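Local coordinates for protein beta-galactosidase (Marinomonas sp. ef1, PDB 6Y2K) that probably hydrolyses terminal beta-D-galactosyl residues from beta-galactosides such as lactose, working as a cold-active, hexameric enzyme of glycoside hydrolase family 42, at residues L449-D454 against L601-L606; E444-L449 against A590-L595; V5-E10 against V32-F37; V68-P73 against P132-W137; A460-Y465 against N482-Y487. All coordinates share one frame; numbering follows the deposited sequence.

In the fold
Interactions 3 and 4 lie about 10 Å apart, centre to centre, in the parallel eight-stranded barrel, where strand 29-34 of one is hydrogen-bonded to strand 67-71 of the other. Both are buried and rest on strand-to-strand bonds; interaction 3 adds a cluster of charged and hydroxyl groups inside the barrel, interaction 4 a bulge and a leucine-tryptophan contact. Interactions 2 and 5 lie in the trimerisation domain, as does segment 449-454 of interaction 1. Interactions 1 and 2 share Leu449: interaction 2 is buried, wholly apolar helix packing, whereas interaction 1 is partly buried, mixes polar and apolar contacts and reaches a second subunit. Interaction 5, a buried turn-helix contact, touches interaction 1 through Tyr465 and Asp454.

Interaction 1: residues L449-D454 against L601-L606; sequences LGLSVD and LSTYYL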
# COMPACT_ATOMS: atom_id res chain seq x y z
N LEU A 449 17.23 26.95 -5.93
CA LEU A 449 16.90 28.29 -6.45
C LEU A 449 18.00 28.90 -7.32
O LEU A 449 17.90 30.07 -7.70
CB LEU A 449 16.56 29.22 -5.29
CG LEU A 449 15.28 28.89 -4.53
CD1 LEU A 449 15.16 29.80 -3.31
CD2 LEU A 449 14.05 29.03 -5.41
N GLY A 450 19.03 28.12 -7.65
CA GLY A 450 20.09 28.56 -8.53
C GLY A 450 21.11 29.52 -7.92
O GLY A 450 21.90 30.10 -8.67
N LEU A 451 21.13 29.65 -6.60
CA LEU A 451 22.01 30.63 -5.94
C LEU A 451 23.45 30.13 -5.81
O LEU A 451 23.68 28.94 -5.53
CB LEU A 451 21.46 30.99 -4.56
CG LEU A 451 20.13 31.74 -4.53
CD1 LEU A 451 19.50 31.69 -3.15
CD2 LEU A 451 20.30 33.19 -4.97
N SER A 452 24.41 31.03 -6.04
CA SER A 452 25.82 30.80 -5.70
C SER A 452 26.06 31.26 -4.27
O SER A 452 25.67 32.37 -3.89
CB SER A 452 26.75 31.55 -6.68
OG SER A 452 26.60 31.05 -8.01
N VAL A 453 26.71 30.41 -3.48
CA VAL A 453 26.75 30.56 -2.02
C VAL A 453 28.18 30.54 -1.46
O VAL A 453 29.06 29.85 -2.00
CB VAL A 453 25.93 29.42 -1.37
CG1 VAL A 453 25.95 29.49 0.15
CG2 VAL A 453 24.50 29.45 -1.88
N ASP A 454 28.41 31.33 -0.41
CA ASP A 454 29.56 31.19 0.49
C ASP A 454 29.05 30.61 1.80
O ASP A 454 27.97 30.97 2.27
CB ASP A 454 30.21 32.54 0.82
CG ASP A 454 31.19 33.00 -0.23
OD1 ASP A 454 31.19 32.46 -1.36
OD2 ASP A 454 31.97 33.91 0.08
N LEU A 601 18.63 39.98 -5.26
CA LEU A 601 19.18 38.82 -5.95
C LEU A 601 18.07 38.07 -6.70
O LEU A 601 16.94 37.99 -6.21
CB LEU A 601 19.84 37.87 -4.95
CG LEU A 601 20.86 38.46 -3.97
CD1 LEU A 601 21.37 37.37 -3.03
CD2 LEU A 601 22.00 39.12 -4.73
N SER A 602 18.39 37.53 -7.86
CA SER A 602 17.43 36.74 -8.62
C SER A 602 17.44 35.27 -8.17
O SER A 602 18.43 34.77 -7.65
CB SER A 602 17.72 36.85 -10.11
OG SER A 602 18.99 36.31 -10.42
N THR A 603 16.31 34.60 -8.38
CA THR A 603 16.18 33.17 -8.14
C THR A 603 15.46 32.51 -9.31
O THR A 603 14.77 33.17 -10.10
CB THR A 603 15.43 32.88 -6.82
OG1 THR A 603 14.11 33.46 -6.85
CG2 THR A 603 16.20 33.41 -5.63
N TYR A 604 15.65 31.20 -9.41
CA TYR A 604 15.10 30.38 -10.49
C TYR A 604 14.92 28.97 -9.94
O TYR A 604 15.89 28.39 -9.47
CB TYR A 604 16.07 30.37 -11.68
CG TYR A 604 15.51 29.73 -12.94
CD1 TYR A 604 15.40 28.35 -13.07
CD2 TYR A 604 15.08 30.52 -14.02
CE1 TYR A 604 14.88 27.77 -14.22
CE2 TYR A 604 14.56 29.96 -15.17
CZ TYR A 604 14.46 28.58 -15.27
OH TYR A 604 13.94 28.01 -16.41
N TYR A 605 13.70 28.43 -9.99
CA TYR A 605 13.44 27.06 -9.58
C TYR A 605 13.97 26.15 -10.68
O TYR A 605 13.29 25.92 -11.69
CB TYR A 605 11.95 26.80 -9.34
CG TYR A 605 11.40 27.33 -8.03
CD1 TYR A 605 11.21 28.70 -7.82
CD2 TYR A 605 11.04 26.46 -7.00
CE1 TYR A 605 10.69 29.19 -6.62
CE2 TYR A 605 10.52 26.94 -5.79
CZ TYR A 605 10.35 28.30 -5.61
OH TYR A 605 9.83 28.78 -4.41
N LEU A 606 15.18 25.64 -10.50
CA LEU A 606 15.82 24.78 -11.49
C LEU A 606 15.08 23.45 -11.61
O LEU A 606 14.41 23.03 -10.66
CB LEU A 606 17.29 24.51 -11.13
CG LEU A 606 18.25 25.70 -11.20
CD1 LEU A 606 19.55 25.36 -10.48
CD2 LEU A 606 18.54 26.09 -12.64
O HOH W 1 19.53 32.17 -8.78
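Leu449 lays its CD2 methyl over one face of the Tyr605 ring, with CD2 3.7 Å from the ring centroid. The approach is 15° off the ring normal and shifted a little toward the rim, which makes it a CH-pi contact. In both residues CG stands anti to the carbonyl carbon, and the two side chains run alongside each other in the same direction; the tyrosine ring thus reaches the leucine although its CB starts out away from 449-454. An alanine in place of Tyr605 would remove the ring and would probably strip the Leu449 methyl of its flat aromatic cover and disturb the packing against Gly542 of the second subunit.

The backbones meet at one carbonyl. Tyr604 N donates to Leu449 O over 3.0 Å with an N-H...O angle of 158°, coming from above the carbonyl plane. A water donates to the same Leu449 O at 2.9 Å and also to Ser602 O at 3.0 Å, so two hydrogen bonds grip this oxygen. In the reverse direction Leu449 CA makes a CA-H...O contact of 3.2 Å with Tyr604 O. Apolar contacts flank this core: Leu606 CD1 lies 3.8 Å from Gly450 CA, and Leu451 CD2 is 4.2 Å from Thr603 CG2.

The turn at Gly450 has a positive phi of 75°, which favours glycine. With Leu451 N bonded to Met446 O and Gly450 N to Arg447 O, it is the C-prime residue of a Schellman motif ending helix 435-448.

Interaction 2: residues E444-L449 against A590-L595; sequences EAMREL and ASLAKL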
# COMPACT_ATOMS: atom_id res chain seq x y z
N GLU A 444 20.51 23.18 0.43
CA GLU A 444 19.83 22.53 -0.70
C GLU A 444 18.75 23.42 -1.32
O GLU A 444 18.65 23.52 -2.54
CB GLU A 444 19.22 21.19 -0.28
CG GLU A 444 18.40 20.48 -1.34
CD GLU A 444 17.82 19.16 -0.86
OE1 GLU A 444 17.91 18.16 -1.61
OE2 GLU A 444 17.28 19.13 0.26
N ALA A 445 17.94 24.04 -0.47
CA ALA A 445 16.90 24.99 -0.91
C ALA A 445 17.49 26.18 -1.69
O ALA A 445 16.97 26.56 -2.74
CB ALA A 445 16.08 25.47 0.27
N MET A 446 18.59 26.75 -1.17
CA MET A 446 19.32 27.83 -1.87
C MET A 446 19.78 27.37 -3.25
O MET A 446 19.63 28.09 -4.25
CB MET A 446 20.55 28.27 -1.08
CG MET A 446 20.27 28.99 0.23
SD MET A 446 21.82 29.28 1.11
CE MET A 446 21.19 30.19 2.50
N ARG A 447 20.34 26.16 -3.29
CA ARG A 447 20.87 25.59 -4.53
C ARG A 447 19.80 25.24 -5.55
O ARG A 447 20.02 25.41 -6.76
CB ARG A 447 21.72 24.36 -4.21
CG ARG A 447 23.01 24.70 -3.47
CD ARG A 447 24.18 24.77 -4.43
NE ARG A 447 24.50 23.44 -4.95
CZ ARG A 447 25.25 23.19 -6.02
NH1 ARG A 447 25.80 24.18 -6.72
NH2 ARG A 447 25.46 21.93 -6.38
N GLU A 448 18.64 24.76 -5.08
CA GLU A 448 17.48 24.52 -5.96
C GLU A 448 16.91 25.82 -6.56
O GLU A 448 16.19 25.77 -7.55
CB GLU A 448 16.37 23.76 -5.20
CG GLU A 448 16.71 22.30 -4.96
CD GLU A 448 15.69 21.58 -4.07
OE1 GLU A 448 15.00 22.23 -3.27
OE2 GLU A 448 15.58 20.33 -4.18
N LEU A 449 17.23 26.95 -5.93
CA LEU A 449 16.90 28.29 -6.45
C LEU A 449 18.00 28.90 -7.32
O LEU A 449 17.90 30.07 -7.70
CB LEU A 449 16.56 29.22 -5.29
CG LEU A 449 15.28 28.89 -4.53
CD1 LEU A 449 15.16 29.80 -3.31
CD2 LEU A 449 14.05 29.03 -5.41
N ALA A 590 10.24 29.05 -0.78
CA ALA A 590 9.34 30.21 -0.80
C ALA A 590 9.95 31.39 -0.04
O ALA A 590 9.97 32.52 -0.54
CB ALA A 590 7.96 29.87 -0.24
N SER A 591 10.45 31.11 1.17
CA SER A 591 11.01 32.13 2.06
C SER A 591 12.32 32.70 1.50
O SER A 591 12.50 33.91 1.49
CB SER A 591 11.23 31.56 3.48
OG SER A 591 10.02 31.02 4.02
N LEU A 592 13.20 31.83 1.00
CA LEU A 592 14.48 32.27 0.43
C LEU A 592 14.29 33.09 -0.86
O LEU A 592 15.06 34.03 -1.10
CB LEU A 592 15.42 31.08 0.20
CG LEU A 592 15.96 30.47 1.51
CD1 LEU A 592 16.53 29.08 1.29
CD2 LEU A 592 16.99 31.38 2.17
N ALA A 593 13.27 32.76 -1.65
CA ALA A 593 12.91 33.54 -2.83
C ALA A 593 12.46 34.97 -2.45
O ALA A 593 12.89 35.94 -3.07
CB ALA A 593 11.84 32.83 -3.65
N LYS A 594 11.62 35.08 -1.42
CA LYS A 594 11.20 36.39 -0.92
C LYS A 594 12.37 37.19 -0.37
O LYS A 594 12.51 38.38 -0.66
CB LYS A 594 10.12 36.25 0.17
CG LYS A 594 8.75 35.90 -0.36
CD LYS A 594 8.08 37.11 -1.00
CE LYS A 594 6.69 36.77 -1.53
NZ LYS A 594 6.08 37.99 -2.11
N LEU A 595 13.20 36.54 0.44
CA LEU A 595 14.34 37.19 1.07
C LEU A 595 15.38 37.62 0.03
O LEU A 595 15.95 38.72 0.14
CB LEU A 595 14.97 36.28 2.13
CG LEU A 595 14.09 36.10 3.37
CD1 LEU A 595 14.48 34.86 4.18
CD2 LEU A 595 14.11 37.33 4.26
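The backbones of 444-449 and 590-595 stay well apart, the nearest CA pairs being Met446 to Leu592 at 7.0 Å and Leu449 to Ala593 at 7.5 Å, a spacing bridged by side chains, without any backbone-to-backbone bond. This is helix-helix packing within the trimerisation domain: helices 435-448 and 585-598 sit next to each other, and each also touches strand 467-470 of the mixed sheet, through Met446 on Val469 and Leu595 on Leu467.

Leu592 carries the contact. Its CB bond points toward 444-449, and with CG anti to the carbonyl carbon its CD1 branch reaches two residues of the facing helix. That methyl lies 3.8 Å from Ala445 CB, where the short alanine side chain lets the leucine come close to the helix. The same CD1 is 3.9 Å from Met446 CG, near the base of an extended methionine chain that Leu592 crosses obliquely. No hydrogen bond joins the two segments, and the interface between them is apolar. Nearby, Glu448 OE1 forms a salt bridge with Lys589 NZ and accepts a hydrogen bond from Asn585 ND2.

Leu449 adds its CD1 branch, crossing Leu592 obliquely; Leu449 CD1 lies 3.7 Å from Leu592 CB. On the neighbouring residue, the backbone atom Ala593 N is 3.9 Å from Leu449 CD1.

Interaction 3: residues V5-E10 against V32-F37; sequences VCYYPE and VRVGEF
Strands 2-6 and 29-34 are the two parallel strands of a beta-alpha-beta unit whose crossover is helix 17-27, and this contact joins them side by side. Arg33 N donates to Val5 O over 2.9 Å, in the carbonyl plane, with an N-H...O angle of 162°. One step on, Tyr7 N donates to Arg33 O, also at 2.9 Å, nearly along the C=O axis. On the face carrying Val5 and Val32, which meets Met24 of the crossover helix, Val32 CG1 lies 3.5 Å from Tyr7 CB; the Tyr7 hydroxyl is bonded to Asp20.

The face of Cys6 and Arg33 looks into the TIM barrel, where Arg33 NH1 is bound by Glu314 of strand 310-315 and Gln138 of strand 134-138. There the Arg33 guanidinium is sandwiched: Cys6 SG covers one face, 3.4 Å from NH2, and the Glu36 carboxylate lies over the opposite one. Arg33 NH2 and Glu36 OE2 are 3.0 Å apart, a salt bridge of charge alone, since the oxygen is well out of the guanidinium plane. Tyr8 OH donates a very short bond of 2.5 Å to the syn lone pair of Glu36 OE2, with ring and carboxylate planes 53° apart. A phenylalanine in place of Tyr8 would lose this bond and would probably let the Glu36 carboxylate shift off the arginine. Tyr8 CE2 also meets the edge of the Phe37 ring, CD2 being 3.8 Å away. One water links Tyr7 O, Glu10 OE1 and Gly35 N; another joins Glu10 OE2 to Phe37 N, whose residue in turn packs on Trp183 of the third subunit.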
# COMPACT_ATOMS: atom_id res chain seq x y z
N VAL A 5 47.05 13.99 -8.72
CA VAL A 5 46.81 12.61 -8.31
C VAL A 5 47.55 12.26 -7.02
O VAL A 5 48.63 12.79 -6.75
CB VAL A 5 47.15 11.62 -9.45
CG1 VAL A 5 48.65 11.49 -9.66
CG2 VAL A 5 46.51 10.26 -9.20
N CYS A 6 46.94 11.39 -6.21
CA CYS A 6 47.57 10.81 -5.03
C CYS A 6 48.29 9.54 -5.46
O CYS A 6 47.70 8.68 -6.11
CB CYS A 6 46.52 10.51 -3.96
SG CYS A 6 45.59 11.96 -3.45
N TYR A 7 49.57 9.43 -5.08
CA TYR A 7 50.50 8.42 -5.63
C TYR A 7 51.33 7.76 -4.52
O TYR A 7 51.68 8.41 -3.53
CB TYR A 7 51.42 9.13 -6.63
CG TYR A 7 52.45 8.28 -7.34
CD1 TYR A 7 52.12 7.05 -7.90
CD2 TYR A 7 53.76 8.73 -7.50
CE1 TYR A 7 53.07 6.29 -8.58
CE2 TYR A 7 54.72 7.99 -8.18
CZ TYR A 7 54.37 6.77 -8.72
OH TYR A 7 55.33 6.04 -9.39
N TYR A 8 51.62 6.47 -4.69
CA TYR A 8 52.38 5.66 -3.72
C TYR A 8 53.54 4.94 -4.41
O TYR A 8 53.47 3.75 -4.67
CB TYR A 8 51.42 4.71 -2.97
CG TYR A 8 50.39 5.55 -2.26
CD1 TYR A 8 49.22 5.95 -2.91
CD2 TYR A 8 50.63 6.06 -0.99
CE1 TYR A 8 48.29 6.77 -2.30
CE2 TYR A 8 49.71 6.88 -0.36
CZ TYR A 8 48.55 7.23 -1.03
OH TYR A 8 47.64 8.05 -0.43
N PRO A 9 54.62 5.68 -4.72
CA PRO A 9 55.79 5.04 -5.36
C PRO A 9 56.35 3.87 -4.53
O PRO A 9 56.79 2.87 -5.11
CB PRO A 9 56.80 6.18 -5.48
CG PRO A 9 56.39 7.18 -4.47
CD PRO A 9 54.90 7.08 -4.37
N GLU A 10 56.27 3.99 -3.20
CA GLU A 10 56.66 2.90 -2.31
C GLU A 10 55.83 1.60 -2.43
O GLU A 10 56.24 0.55 -1.89
CB GLU A 10 56.73 3.39 -0.84
CG GLU A 10 55.40 3.52 -0.10
CD GLU A 10 54.69 4.86 -0.26
OE1 GLU A 10 54.89 5.58 -1.28
OE2 GLU A 10 53.89 5.17 0.65
N VAL A 32 51.22 16.04 -7.82
CA VAL A 32 51.26 14.66 -7.32
C VAL A 32 51.54 14.66 -5.83
O VAL A 32 52.52 15.27 -5.38
CB VAL A 32 52.35 13.84 -8.04
CG1 VAL A 32 52.34 12.39 -7.56
CG2 VAL A 32 52.17 13.91 -9.55
N ARG A 33 50.69 13.98 -5.05
CA ARG A 33 50.92 13.85 -3.61
C ARG A 33 51.63 12.52 -3.30
O ARG A 33 51.28 11.48 -3.85
CB ARG A 33 49.62 13.94 -2.81
CG ARG A 33 49.83 14.07 -1.31
CD ARG A 33 48.56 13.87 -0.52
NE ARG A 33 48.03 12.52 -0.67
CZ ARG A 33 46.88 12.09 -0.15
NH1 ARG A 33 46.12 12.90 0.59
NH2 ARG A 33 46.49 10.83 -0.37
N VAL A 34 52.66 12.59 -2.46
CA VAL A 34 53.35 11.38 -1.96
C VAL A 34 53.73 11.51 -0.48
O VAL A 34 53.83 12.62 0.05
CB VAL A 34 54.64 11.06 -2.77
CG1 VAL A 34 54.34 10.93 -4.26
CG2 VAL A 34 55.73 12.10 -2.53
N GLY A 35 53.93 10.36 0.17
CA GLY A 35 54.68 10.27 1.43
C GLY A 35 53.95 10.12 2.76
O GLY A 35 54.58 9.74 3.76
N GLU A 36 52.64 10.39 2.80
CA GLU A 36 51.91 10.48 4.09
C GLU A 36 51.74 9.15 4.86
O GLU A 36 51.43 9.19 6.05
CB GLU A 36 50.56 11.21 3.93
CG GLU A 36 49.35 10.40 3.43
CD GLU A 36 49.40 10.00 1.95
OE1 GLU A 36 50.40 10.27 1.24
OE2 GLU A 36 48.40 9.40 1.50
N PHE A 37 51.91 8.00 4.21
CA PHE A 37 51.86 6.71 4.90
C PHE A 37 53.20 5.95 4.91
O PHE A 37 53.21 4.73 5.12
CB PHE A 37 50.77 5.82 4.29
CG PHE A 37 49.37 6.40 4.37
CD1 PHE A 37 48.83 6.81 5.58
CD2 PHE A 37 48.58 6.47 3.23
CE1 PHE A 37 47.55 7.33 5.65
CE2 PHE A 37 47.29 6.97 3.30
CZ PHE A 37 46.77 7.40 4.51
O HOH W 2 53.39 7.92 -1.28
O HOH W 3 52.73 7.42 1.56

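Interaction 4: residues V68-P73 against P132-W137; sequences VILGTP and PAVASW
Strands 68-71 and 134-137 are parallel neighbours in the TIM barrel, third and fourth in its order, their axes approaching to 4.5 Å at an angle of 41°. The backbone hydrogen bonds show a beta bulge between them. Val68 N donates to Ala133 O at 2.8 Å, nearly along the C=O axis. Val68 O then accepts twice, from Ala135 N at 2.9 Å and, weakly, from Ser136 N at 3.3 Å. The extra residue is Ala135, whose backbone leaves the extended conformation, so Val68 pairs with Val134 but Ile69 with Ser136. Regular pairing resumes where Leu70 N donates to Ser136 O over 2.9 Å, from above the carbonyl plane.

Side-chain contacts differ on the two faces. Toward the barrel interior, Ile69 CG2 lies beside the Ser136 side chain, whose OG is bonded to Asp238 O, and both residues touch Trp311. Toward the surrounding helices, Leu70 CD1 meets Val134 CG2 at 4.2 Å, and Leu70 also packs on Met124 and Tyr128 of helix 111-128.

The aromatic contact is on that same outer side. Leu70 and Trp137 run alongside each other, and Leu70 CB stands over the six-membered ring 19° off its normal, a CH-pi contact. Packing is tight, for Leu70 CD1 comes within 3.3 Å of Trp137 CH2. The Leu70 chi1 of -132° departs from a staggered value, which suggests some strain. The indole nitrogen is satisfied by Ser234. Thr72, whose OG1 is bonded to Gln226 and Asp140, crosses Trp137 at about a right angle and sets its CG2 methyl 4.1 Å from Trp137 CE3.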
# COMPACT_ATOMS: atom_id res chain seq x y z
N VAL A 68 55.12 18.62 -6.61
CA VAL A 68 54.85 17.61 -5.58
C VAL A 68 54.26 18.22 -4.31
O VAL A 68 54.72 19.26 -3.84
CB VAL A 68 56.11 16.78 -5.25
CG1 VAL A 68 55.84 15.82 -4.08
CG2 VAL A 68 56.54 16.00 -6.49
N ILE A 69 53.23 17.55 -3.78
CA ILE A 69 52.68 17.82 -2.46
C ILE A 69 53.23 16.73 -1.55
O ILE A 69 52.87 15.56 -1.72
CB ILE A 69 51.13 17.77 -2.45
CG1 ILE A 69 50.52 18.76 -3.46
CG2 ILE A 69 50.59 18.04 -1.04
CD1 ILE A 69 49.13 18.38 -3.92
N LEU A 70 54.08 17.09 -0.60
CA LEU A 70 54.76 16.11 0.25
C LEU A 70 53.98 15.96 1.55
O LEU A 70 53.74 16.94 2.25
CB LEU A 70 56.19 16.56 0.56
CG LEU A 70 57.36 15.59 0.41
CD1 LEU A 70 58.57 16.09 1.19
CD2 LEU A 70 57.04 14.14 0.76
N GLY A 71 53.57 14.74 1.88
CA GLY A 71 52.83 14.50 3.13
C GLY A 71 53.74 14.09 4.29
O GLY A 71 54.56 13.20 4.13
N THR A 72 53.58 14.73 5.46
CA THR A 72 54.25 14.26 6.67
C THR A 72 53.56 12.94 7.06
O THR A 72 52.34 12.82 6.93
CB THR A 72 54.24 15.26 7.85
OG1 THR A 72 52.91 15.47 8.35
CG2 THR A 72 54.86 16.58 7.45
N PRO A 73 54.33 11.94 7.52
CA PRO A 73 53.83 10.58 7.69
C PRO A 73 53.23 10.26 9.07
O PRO A 73 53.16 9.08 9.46
CB PRO A 73 55.08 9.75 7.44
CG PRO A 73 56.15 10.58 8.07
CD PRO A 73 55.79 11.99 7.71
N PRO A 132 63.42 21.44 -5.28
CA PRO A 132 62.66 22.16 -6.32
C PRO A 132 61.37 21.47 -6.80
O PRO A 132 60.52 22.13 -7.39
CB PRO A 132 63.67 22.30 -7.48
CG PRO A 132 64.67 21.22 -7.26
CD PRO A 132 64.75 21.03 -5.77
N ALA A 133 61.26 20.16 -6.58
CA ALA A 133 60.01 19.42 -6.83
C ALA A 133 58.89 19.74 -5.83
O ALA A 133 57.72 19.63 -6.18
CB ALA A 133 60.27 17.91 -6.82
N VAL A 134 59.23 20.13 -4.61
CA VAL A 134 58.22 20.25 -3.54
C VAL A 134 57.57 21.63 -3.59
O VAL A 134 58.21 22.64 -3.31
CB VAL A 134 58.83 19.96 -2.15
CG1 VAL A 134 57.79 20.16 -1.05
CG2 VAL A 134 59.38 18.55 -2.11
N ALA A 135 56.29 21.65 -3.97
CA ALA A 135 55.51 22.88 -4.05
C ALA A 135 54.65 23.12 -2.82
O ALA A 135 54.25 24.26 -2.55
CB ALA A 135 54.64 22.85 -5.30
N SER A 136 54.39 22.06 -2.05
CA SER A 136 53.40 22.09 -0.99
C SER A 136 53.64 20.96 0.01
O SER A 136 54.25 19.95 -0.34
CB SER A 136 52.02 21.93 -1.63
OG SER A 136 51.00 21.72 -0.67
N TRP A 137 53.15 21.14 1.24
CA TRP A 137 53.16 20.07 2.24
C TRP A 137 51.75 19.81 2.76
O TRP A 137 51.04 20.76 3.08
CB TRP A 137 54.03 20.43 3.44
CG TRP A 137 55.51 20.52 3.18
CD1 TRP A 137 56.17 21.58 2.64
CD2 TRP A 137 56.49 19.54 3.48
NE1 TRP A 137 57.51 21.31 2.58
CE2 TRP A 137 57.74 20.07 3.10
CE3 TRP A 137 56.45 18.26 4.06
CZ2 TRP A 137 58.94 19.36 3.27
CZ3 TRP A 137 57.64 17.56 4.23
CH2 TRP A 137 58.87 18.11 3.83

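Interaction 5: residues A460-Y465 against N482-Y487; sequences APLDMY and NRLNSY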
# COMPACT_ATOMS: atom_id res chain seq x y z
N ALA A 460 33.50 35.92 10.34
CA ALA A 460 33.73 36.44 8.99
C ALA A 460 33.21 37.87 8.84
O ALA A 460 32.17 38.22 9.42
CB ALA A 460 33.07 35.54 7.96
N PRO A 461 33.94 38.72 8.08
CA PRO A 461 33.34 40.01 7.71
C PRO A 461 32.14 39.78 6.77
O PRO A 461 32.19 38.90 5.91
CB PRO A 461 34.48 40.77 7.01
CG PRO A 461 35.52 39.76 6.68
CD PRO A 461 35.33 38.58 7.60
N LEU A 462 31.09 40.57 6.96
CA LEU A 462 29.79 40.35 6.34
C LEU A 462 29.45 41.31 5.20
O LEU A 462 28.48 41.08 4.48
CB LEU A 462 28.71 40.43 7.41
CG LEU A 462 28.88 39.54 8.64
CD1 LEU A 462 27.77 39.84 9.65
CD2 LEU A 462 28.88 38.07 8.26
N ASP A 463 30.24 42.37 5.02
CA ASP A 463 29.90 43.47 4.10
C ASP A 463 29.75 43.07 2.62
O ASP A 463 29.04 43.76 1.89
CB ASP A 463 30.92 44.62 4.23
CG ASP A 463 32.34 44.20 3.87
OD1 ASP A 463 33.03 43.63 4.74
OD2 ASP A 463 32.76 44.42 2.72
N MET A 464 30.40 41.99 2.19
CA MET A 464 30.29 41.53 0.81
C MET A 464 29.05 40.66 0.49
O MET A 464 28.93 40.19 -0.65
CB MET A 464 31.58 40.78 0.39
CG MET A 464 31.81 39.42 1.05
SD MET A 464 32.26 39.52 2.80
CE MET A 464 33.97 40.06 2.68
N TYR A 465 28.17 40.43 1.47
CA TYR A 465 26.96 39.60 1.27
C TYR A 465 25.66 40.41 1.34
O TYR A 465 25.45 41.20 2.26
CB TYR A 465 26.94 38.46 2.30
CG TYR A 465 28.20 37.63 2.28
CD1 TYR A 465 28.56 36.92 1.14
CD2 TYR A 465 29.06 37.59 3.38
CE1 TYR A 465 29.73 36.18 1.09
CE2 TYR A 465 30.23 36.84 3.34
CZ TYR A 465 30.56 36.14 2.20
OH TYR A 465 31.71 35.40 2.13
N ASN A 482 27.47 42.63 17.45
CA ASN A 482 27.87 43.94 16.92
C ASN A 482 27.92 43.95 15.39
O ASN A 482 27.41 44.88 14.76
CB ASN A 482 29.23 44.38 17.46
CG ASN A 482 29.19 44.74 18.93
OD1 ASN A 482 28.18 45.22 19.45
ND2 ASN A 482 30.31 44.51 19.62
N ARG A 483 28.52 42.91 14.80
CA ARG A 483 28.55 42.76 13.35
C ARG A 483 27.13 42.64 12.75
O ARG A 483 26.85 43.22 11.71
CB ARG A 483 29.42 41.58 12.92
CG ARG A 483 30.92 41.81 13.11
CD ARG A 483 31.76 40.72 12.45
NE ARG A 483 31.61 39.42 13.13
CZ ARG A 483 32.23 39.06 14.25
NH1 ARG A 483 32.01 37.85 14.77
NH2 ARG A 483 33.07 39.88 14.88
N LEU A 484 26.25 41.90 13.43
CA LEU A 484 24.85 41.79 12.98
C LEU A 484 24.12 43.12 13.08
O LEU A 484 23.37 43.47 12.16
CB LEU A 484 24.09 40.71 13.76
CG LEU A 484 24.58 39.27 13.57
CD1 LEU A 484 23.79 38.33 14.47
CD2 LEU A 484 24.50 38.82 12.13
N ASN A 485 24.35 43.87 14.16
CA ASN A 485 23.72 45.19 14.35
C ASN A 485 24.05 46.18 13.23
O ASN A 485 23.19 46.96 12.83
CB ASN A 485 24.11 45.80 15.71
CG ASN A 485 23.48 45.07 16.89
OD1 ASN A 485 22.44 44.41 16.76
ND2 ASN A 485 24.10 45.20 18.06
N SER A 486 25.28 46.13 12.71
CA SER A 486 25.70 47.06 11.66
C SER A 486 25.56 46.49 10.23
O SER A 486 25.70 47.24 9.27
CB SER A 486 27.15 47.49 11.90
OG SER A 486 28.03 46.40 11.78
N TYR A 487 25.27 45.19 10.10
CA TYR A 487 25.13 44.55 8.79
C TYR A 487 24.03 45.23 7.99
O TYR A 487 22.94 45.48 8.51
CB TYR A 487 24.86 43.04 8.96
CG TYR A 487 24.59 42.27 7.69
CD1 TYR A 487 25.55 42.16 6.69
CD2 TYR A 487 23.37 41.62 7.50
CE1 TYR A 487 25.30 41.45 5.52
CE2 TYR A 487 23.11 40.90 6.35
CZ TYR A 487 24.07 40.81 5.36
OH TYR A 487 23.79 40.11 4.23
O HOH W 4 30.42 37.59 11.39
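Tyr487 has CG anti to its backbone N (chi1 175°), which swings the phenol from the end of helix 478-486 across to 460-465, while Leu462, with CG anti to its carbonyl carbon (chi1 -54°), sends its CD1 branch back to the helix. The Tyr487 hydroxyl donates to Tyr465 O over 2.8 Å. It comes from well above the carbonyl plane, 66° out of it, so it does not sit on a lone pair. The edge of the same ring faces a second carbonyl, Leu462 O lying 3.4 Å from Tyr487 CE1. Beside it, Leu462 CB is 3.7 Å from Tyr487 CD1. Hydroxyl bond and edge contact together would fix the rotation of the ring.

Both carbonyls belong to a type I beta turn from Leu462 to Tyr465, closed by Tyr465 N donating to Leu462 O at 3.1 Å. This turn leads into strand 467-470, and helix 478-486 is the crossover between that strand and its parallel neighbour 490-493, a beta-alpha-beta unit of the trimerisation domain. Leu462, Leu484 and Tyr487 all pack on Leu468 of the first of these strands.

Leu462 CD1 lies 4.1 Å from Arg483 CB, the two side chains crossing at about a right angle, and 4.2 Å from Leu484 CD2. The Arg483 chain bends at chi3, and its NH1 is bonded to Ser458 O. A water links the two segments, accepting from Arg483 NE at 2.8 Å and donating to Ala460 O. The Tyr465 hydroxyl is bonded to Asp454.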